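PDB 5HH3: OxyA protein from Actinoplanes teichomyceticus, which is a haem-dependent cytochrome P450 that probably catalyses a phenolic coupling step in the cyclisation of a glycopeptide antibiotic precursor peptide. Local coordinates for residues 146-159 and 235-247. Sequence-based numbering, arbitrary orientation.
Sequences FGWSVATTATCDFL and VMGAGADQVARFL. With HEM (protoporphyrin IX containing Fe), chain G; ACT (acetate ion), chain O.
Helix 225-256, the long distal helix of the cytochrome P450 fold (helix I), runs across the distal face of the haem here, and Gly147, Ala151 and Thr155 of helix 142-159 pack against its outer side on Ala244, Ala240 and Val235. The short segments run roughly antiparallel (146°), their axes only 7.5 Å apart. Backbones come closest at Gly147, whose O lies 3.5 Å from Ala244 CA in a CA-H...O contact. One turn on, the Ala151 methyl sits among Ala240 O, Ala244 N and Val243 CG1. Trp148 starts off pointing away, but its indole folds back along helix 225-256: Ala244 CB stands over the five-membered ring, 3.4 Å from its centroid and 12° off the normal, a CH-pi contact, while Asp241 OD1 meets the ring edge at CZ2. The Thr155 hydroxyl, set between its backbone N and carbonyl carbon (chi1 58°), lies near Ala151 O and Thr152 O; a water donates to Thr155 OG1 and to Met236 O, 3.0 Å from each, bridging the helices where 235-239 widens into a pi-type turn. Beyond it, Leu159 CD1 presses tightly on Met236 CG at 3.4 Å. On the haem side, Gln242 NE2 donates to the iron-bound water (3.0 Å), and Val243 puts CG2 against a haem vinyl group (CAB, CBB) while CG1 meets the Ala151 methyl. Helix 351-368 touches Phe146, Val150 and Val243, helix 112-136 lies against Val150 and Phe158, and helix 163-178 covers Met236.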
loop_
_atom_site.group_PDB
_atom_site.type_symbol
_atom_site.label_atom_id
_atom_site.label_comp_id
_atom_site.label_asym_id
_atom_site.label_seq_id
_atom_site.Cartn_x
_atom_site.Cartn_y
_atom_site.Cartn_z
ATOM N N PHE B 146 23.809 -0.767 21.068
ATOM C CA PHE B 146 24.666 0.206 20.409
ATOM C C PHE B 146 23.810 1.092 19.503
ATOM O O PHE B 146 23.762 2.312 19.692
ATOM C CB PHE B 146 25.785 -0.514 19.651
ATOM C CG PHE B 146 26.728 0.394 18.907
ATOM C CD1 PHE B 146 27.597 1.230 19.593
ATOM C CD2 PHE B 146 26.784 0.371 17.512
ATOM C CE1 PHE B 146 28.482 2.052 18.921
ATOM C CE2 PHE B 146 27.674 1.191 16.830
ATOM C CZ PHE B 146 28.521 2.037 17.542
ATOM N N GLY B 147 23.108 0.493 18.546
ATOM C CA GLY B 147 22.313 1.282 17.613
ATOM C C GLY B 147 21.290 2.173 18.286
ATOM O O GLY B 147 21.345 3.410 18.167
ATOM N N TRP B 148 20.376 1.558 19.030
ATOM C CA TRP B 148 19.279 2.310 19.640
ATOM C C TRP B 148 19.681 3.153 20.852
ATOM O O TRP B 148 19.183 4.269 21.022
ATOM C CB TRP B 148 18.102 1.379 19.955
ATOM C CG TRP B 148 17.328 1.182 18.712
ATOM C CD1 TRP B 148 17.375 0.113 17.847
ATOM C CD2 TRP B 148 16.473 2.146 18.112
ATOM N NE1 TRP B 148 16.561 0.344 16.780
ATOM C CE2 TRP B 148 15.994 1.587 16.909
ATOM C CE3 TRP B 148 16.044 3.430 18.490
ATOM C CZ2 TRP B 148 15.084 2.258 16.080
ATOM C CZ3 TRP B 148 15.150 4.101 17.667
ATOM C CH2 TRP B 148 14.671 3.509 16.475
ATOM N N SER B 149 20.602 2.634 21.653
ATOM C CA SER B 149 21.122 3.353 22.816
ATOM C C SER B 149 21.720 4.680 22.377
ATOM O O SER B 149 21.366 5.729 22.912
ATOM C CB SER B 149 22.190 2.517 23.540
ATOM O OG SER B 149 22.789 3.258 24.571
ATOM N N VAL B 150 22.607 4.630 21.390
ATOM C CA VAL B 150 23.219 5.851 20.856
ATOM C C VAL B 150 22.204 6.729 20.111
ATOM O O VAL B 150 22.148 7.922 20.360
ATOM C CB VAL B 150 24.429 5.539 19.955
ATOM C CG1 VAL B 150 24.948 6.808 19.285
ATOM C CG2 VAL B 150 25.528 4.887 20.791
ATOM N N ALA B 151 21.391 6.137 19.241
ATOM C CA ALA B 151 20.436 6.935 18.432
ATOM C C ALA B 151 19.411 7.715 19.270
ATOM O O ALA B 151 19.208 8.903 19.042
ATOM C CB ALA B 151 19.725 6.074 17.398
ATOM N N THR B 152 18.794 7.047 20.236
ATOM C CA THR B 152 17.776 7.673 21.073
ATOM C C THR B 152 18.338 8.823 21.904
ATOM O O THR B 152 17.756 9.899 21.946
ATOM C CB THR B 152 17.127 6.667 22.030
ATOM O OG1 THR B 152 16.585 5.592 21.280
ATOM C CG2 THR B 152 16.005 7.313 22.826
ATOM N N THR B 153 19.461 8.566 22.570
ATOM C CA THR B 153 20.082 9.549 23.446
ATOM C C THR B 153 20.606 10.745 22.656
ATOM O O THR B 153 20.306 11.869 23.012
ATOM C CB THR B 153 21.193 8.915 24.302
ATOM O OG1 THR B 153 20.650 7.809 25.006
ATOM C CG2 THR B 153 21.727 9.894 25.318
ATOM N N ALA B 154 21.338 10.496 21.573
ATOM C CA ALA B 154 21.876 11.581 20.739
ATOM C C ALA B 154 20.764 12.455 20.132
ATOM O O ALA B 154 20.884 13.682 20.129
ATOM C CB ALA B 154 22.772 11.030 19.635
ATOM N N THR B 155 19.694 11.837 19.630
ATOM C CA THR B 155 18.586 12.611 19.051
ATOM C C THR B 155 17.812 13.387 20.121
ATOM O O THR B 155 17.511 14.553 19.913
ATOM C CB THR B 155 17.599 11.772 18.200
ATOM O OG1 THR B 155 17.024 10.708 18.975
ATOM C CG2 THR B 155 18.282 11.210 17.001
ATOM N N CYS B 156 17.495 12.754 21.253
ATOM C CA CYS B 156 16.840 13.461 22.361
ATOM C C CYS B 156 17.697 14.595 22.937
ATOM O O CYS B 156 17.166 15.662 23.222
ATOM C CB CYS B 156 16.396 12.511 23.482
ATOM S SG CYS B 156 15.016 11.447 22.999
ATOM N N ASP B 157 19.009 14.373 23.096
ATOM C CA ASP B 157 19.946 15.452 23.511
ATOM C C ASP B 157 19.933 16.612 22.507
ATOM O O ASP B 157 19.880 17.766 22.915
ATOM C CB ASP B 157 21.392 14.952 23.689
ATOM C CG ASP B 157 21.580 14.079 24.925
ATOM O OD1 ASP B 157 20.663 13.964 25.775
ATOM O OD2 ASP B 157 22.677 13.491 25.058
ATOM N N PHE B 158 19.924 16.301 21.210
ATOM C CA PHE B 158 19.872 17.324 20.176
ATOM C C PHE B 158 18.602 18.177 20.312
ATOM O O PHE B 158 18.658 19.398 20.184
ATOM C CB PHE B 158 20.000 16.681 18.795
ATOM C CG PHE B 158 19.767 17.621 17.645
ATOM C CD1 PHE B 158 20.755 18.513 17.243
ATOM C CD2 PHE B 158 18.566 17.595 16.945
ATOM C CE1 PHE B 158 20.537 19.376 16.177
ATOM C CE2 PHE B 158 18.346 18.454 15.872
ATOM C CZ PHE B 158 19.340 19.342 15.485
ATOM N N LEU B 159 17.479 17.528 20.609
ATOM C CA LEU B 159 16.233 18.228 20.908
ATOM C C LEU B 159 16.191 18.950 22.255
ATOM O O LEU B 159 15.300 19.765 22.467
ATOM C CB LEU B 159 15.047 17.276 20.866
ATOM C CG LEU B 159 14.717 16.651 19.527
ATOM C CD1 LEU B 159 13.476 15.807 19.742
ATOM C CD2 LEU B 159 14.474 17.713 18.447
ATOM N N VAL B 235 12.596 13.884 14.219
ATOM C CA VAL B 235 13.942 13.675 14.708
ATOM C C VAL B 235 14.020 12.468 15.682
ATOM O O VAL B 235 14.887 11.591 15.522
ATOM C CB VAL B 235 14.513 14.963 15.330
ATOM C CG1 VAL B 235 15.831 14.707 16.041
ATOM C CG2 VAL B 235 14.719 16.005 14.232
ATOM N N MET B 236 13.121 12.443 16.663
ATOM C CA MET B 236 13.030 11.343 17.635
ATOM C C MET B 236 12.549 9.997 17.101
ATOM O O MET B 236 12.908 8.975 17.664
ATOM C CB MET B 236 12.103 11.721 18.790
ATOM C CG MET B 236 12.814 12.440 19.890
ATOM S SD MET B 236 11.630 13.041 21.101
ATOM C CE MET B 236 11.150 11.455 21.795
ATOM N N GLY B 237 11.710 9.999 16.064
ATOM C CA GLY B 237 11.123 8.775 15.521
ATOM C C GLY B 237 11.964 8.252 14.376
ATOM O O GLY B 237 12.831 7.377 14.561
ATOM N N ALA B 238 11.726 8.835 13.204
ATOM C CA ALA B 238 12.340 8.426 11.941
ATOM C C ALA B 238 13.837 8.687 11.880
ATOM O O ALA B 238 14.604 7.831 11.428
ATOM C CB ALA B 238 11.652 9.140 10.781
ATOM N N GLY B 239 14.246 9.867 12.317
ATOM C CA GLY B 239 15.663 10.224 12.409
ATOM C C GLY B 239 16.421 9.208 13.250
ATOM O O GLY B 239 17.385 8.606 12.785
ATOM N N ALA B 240 15.938 8.981 14.462
ATOM C CA ALA B 240 16.549 8.022 15.386
ATOM C C ALA B 240 16.611 6.606 14.797
ATOM O O ALA B 240 17.614 5.917 14.958
ATOM C CB ALA B 240 15.793 8.001 16.696
ATOM N N ASP B 241 15.534 6.202 14.117
ATOM C CA ASP B 241 15.462 4.918 13.401
ATOM C C ASP B 241 16.554 4.764 12.355
ATOM O O ASP B 241 17.251 3.731 12.335
ATOM C CB ASP B 241 14.088 4.707 12.739
ATOM C CG ASP B 241 13.946 3.321 12.140
ATOM O OD1 ASP B 241 13.635 2.393 12.893
ATOM O OD2 ASP B 241 14.179 3.150 10.926
ATOM N N GLN B 242 16.711 5.795 11.525
ATOM C CA GLN B 242 17.761 5.850 10.502
ATOM C C GLN B 242 19.150 5.681 11.126
ATOM O O GLN B 242 19.966 4.898 10.640
ATOM C CB GLN B 242 17.723 7.173 9.730
ATOM C CG GLN B 242 16.543 7.367 8.787
ATOM C CD GLN B 242 16.862 7.026 7.332
ATOM O OE1 GLN B 242 17.657 6.102 7.007
ATOM N NE2 GLN B 242 16.232 7.758 6.435
ATOM N N VAL B 243 19.390 6.403 12.221
ATOM C CA VAL B 243 20.685 6.382 12.876
ATOM C C VAL B 243 20.941 5.020 13.534
ATOM O O VAL B 243 22.022 4.486 13.403
ATOM C CB VAL B 243 20.820 7.516 13.902
ATOM C CG1 VAL B 243 22.065 7.346 14.777
ATOM C CG2 VAL B 243 20.829 8.866 13.180
ATOM N N ALA B 244 19.957 4.492 14.261
ATOM C CA ALA B 244 20.087 3.183 14.892
ATOM C C ALA B 244 20.353 2.069 13.884
ATOM O O ALA B 244 21.242 1.228 14.108
ATOM C CB ALA B 244 18.854 2.856 15.713
ATOM N N ARG B 245 19.611 2.060 12.769
ATOM C CA ARG B 245 19.783 1.021 11.750
ATOM C C ARG B 245 21.154 1.073 11.102
ATOM O O ARG B 245 21.763 0.030 10.863
ATOM C CB ARG B 245 18.672 1.070 10.686
ATOM C CG ARG B 245 17.335 0.531 11.209
ATOM C CD ARG B 245 16.248 0.445 10.138
ATOM N NE ARG B 245 16.041 1.696 9.431
ATOM C CZ ARG B 245 16.599 2.065 8.280
ATOM N NH1 ARG B 245 17.472 1.295 7.599
ATOM N NH2 ARG B 245 16.294 3.261 7.803
ATOM N N PHE B 246 21.638 2.281 10.824
ATOM C CA PHE B 246 22.986 2.469 10.291
ATOM C C PHE B 246 24.099 1.990 11.246
ATOM O O PHE B 246 25.044 1.349 10.812
ATOM C CB PHE B 246 23.223 3.928 9.938
ATOM C CG PHE B 246 24.507 4.159 9.222
ATOM C CD1 PHE B 246 25.687 4.366 9.930
ATOM C CD2 PHE B 246 24.550 4.146 7.832
ATOM C CE1 PHE B 246 26.882 4.562 9.268
ATOM C CE2 PHE B 246 25.748 4.314 7.160
ATOM C CZ PHE B 246 26.907 4.554 7.872
ATOM N N LEU B 247 24.003 2.355 12.524
ATOM C CA LEU B 247 25.010 1.955 13.510
ATOM C C LEU B 247 25.035 0.432 13.699
ATOM O O LEU B 247 26.105 -0.148 13.845
ATOM C CB LEU B 247 24.781 2.661 14.855
ATOM C CG LEU B 247 25.056 4.167 14.901
ATOM C CD1 LEU B 247 24.670 4.725 16.267
ATOM C CD2 LEU B 247 26.508 4.477 14.574
HETATM C CHA HEM G . 15.242 13.144 3.899
HETATM C CHB HEM G . 15.859 14.113 8.612
HETATM C CHC HEM G . 19.153 10.541 8.886
HETATM C CHD HEM G . 18.571 9.657 4.183
HETATM C C1A HEM G . 15.114 13.682 5.157
HETATM C C2A HEM G . 14.151 14.669 5.508
HETATM C C3A HEM G . 14.331 14.951 6.828
HETATM C C4A HEM G . 15.398 14.137 7.304
HETATM C CMA HEM G . 13.532 15.927 7.655
HETATM C CAA HEM G . 13.135 15.295 4.573
HETATM C CBA HEM G . 13.771 16.510 3.899
HETATM C CGA HEM G . 12.869 17.220 2.903
HETATM O O1A HEM G . 11.903 16.646 2.344
HETATM O O2A HEM G . 13.102 18.423 2.611
HETATM C C1B HEM G . 16.813 13.209 9.120
HETATM C C2B HEM G . 17.239 13.163 10.492
HETATM C C3B HEM G . 18.173 12.154 10.587
HETATM C C4B HEM G . 18.294 11.594 9.213
HETATM C CMB HEM G . 16.763 14.055 11.619
HETATM C CAB HEM G . 18.984 11.673 11.735
HETATM C CBB HEM G . 19.079 12.228 12.947
HETATM C C1C HEM G . 19.294 9.952 7.636
HETATM C C2C HEM G . 20.157 8.879 7.326
HETATM C C3C HEM G . 19.985 8.615 5.961
HETATM C C4C HEM G . 19.016 9.559 5.474
HETATM C CMC HEM G . 21.069 8.154 8.299
HETATM C CAC HEM G . 20.645 7.605 5.093
HETATM C CBC HEM G . 21.611 6.761 5.446
HETATM C C1D HEM G . 17.595 10.563 3.770
HETATM C C2D HEM G . 17.126 10.567 2.367
HETATM C C3D HEM G . 16.199 11.533 2.280
HETATM C C4D HEM G . 16.115 12.106 3.640
HETATM C CMD HEM G . 17.541 9.688 1.209
HETATM C CAD HEM G . 15.433 11.908 1.019
HETATM C CBD HEM G . 14.185 11.054 0.751
HETATM C CGD HEM G . 13.481 11.499 -0.541
HETATM O O1D HEM G . 12.424 10.977 -0.937
HETATM O O2D HEM G . 13.919 12.394 -1.278
HETATM N NA HEM G . 15.882 13.376 6.263
HETATM N NB HEM G . 17.484 12.289 8.419
HETATM N NC HEM G . 18.652 10.372 6.506
HETATM N ND HEM G . 16.987 11.526 4.491
HETATM FE FE HEM G . 17.231 11.902 6.366
HETATM C C ACT O . 12.903 5.572 8.418
HETATM O O ACT O . 12.007 5.808 9.258
HETATM O OXT ACT O . 13.986 5.036 8.744
HETATM C CH3 ACT O . 12.666 5.943 6.982
HETATM O O HOH W 1 14.649 9.271 20.069
HETATM O O HOH W 2 15.574 10.682 6.805
#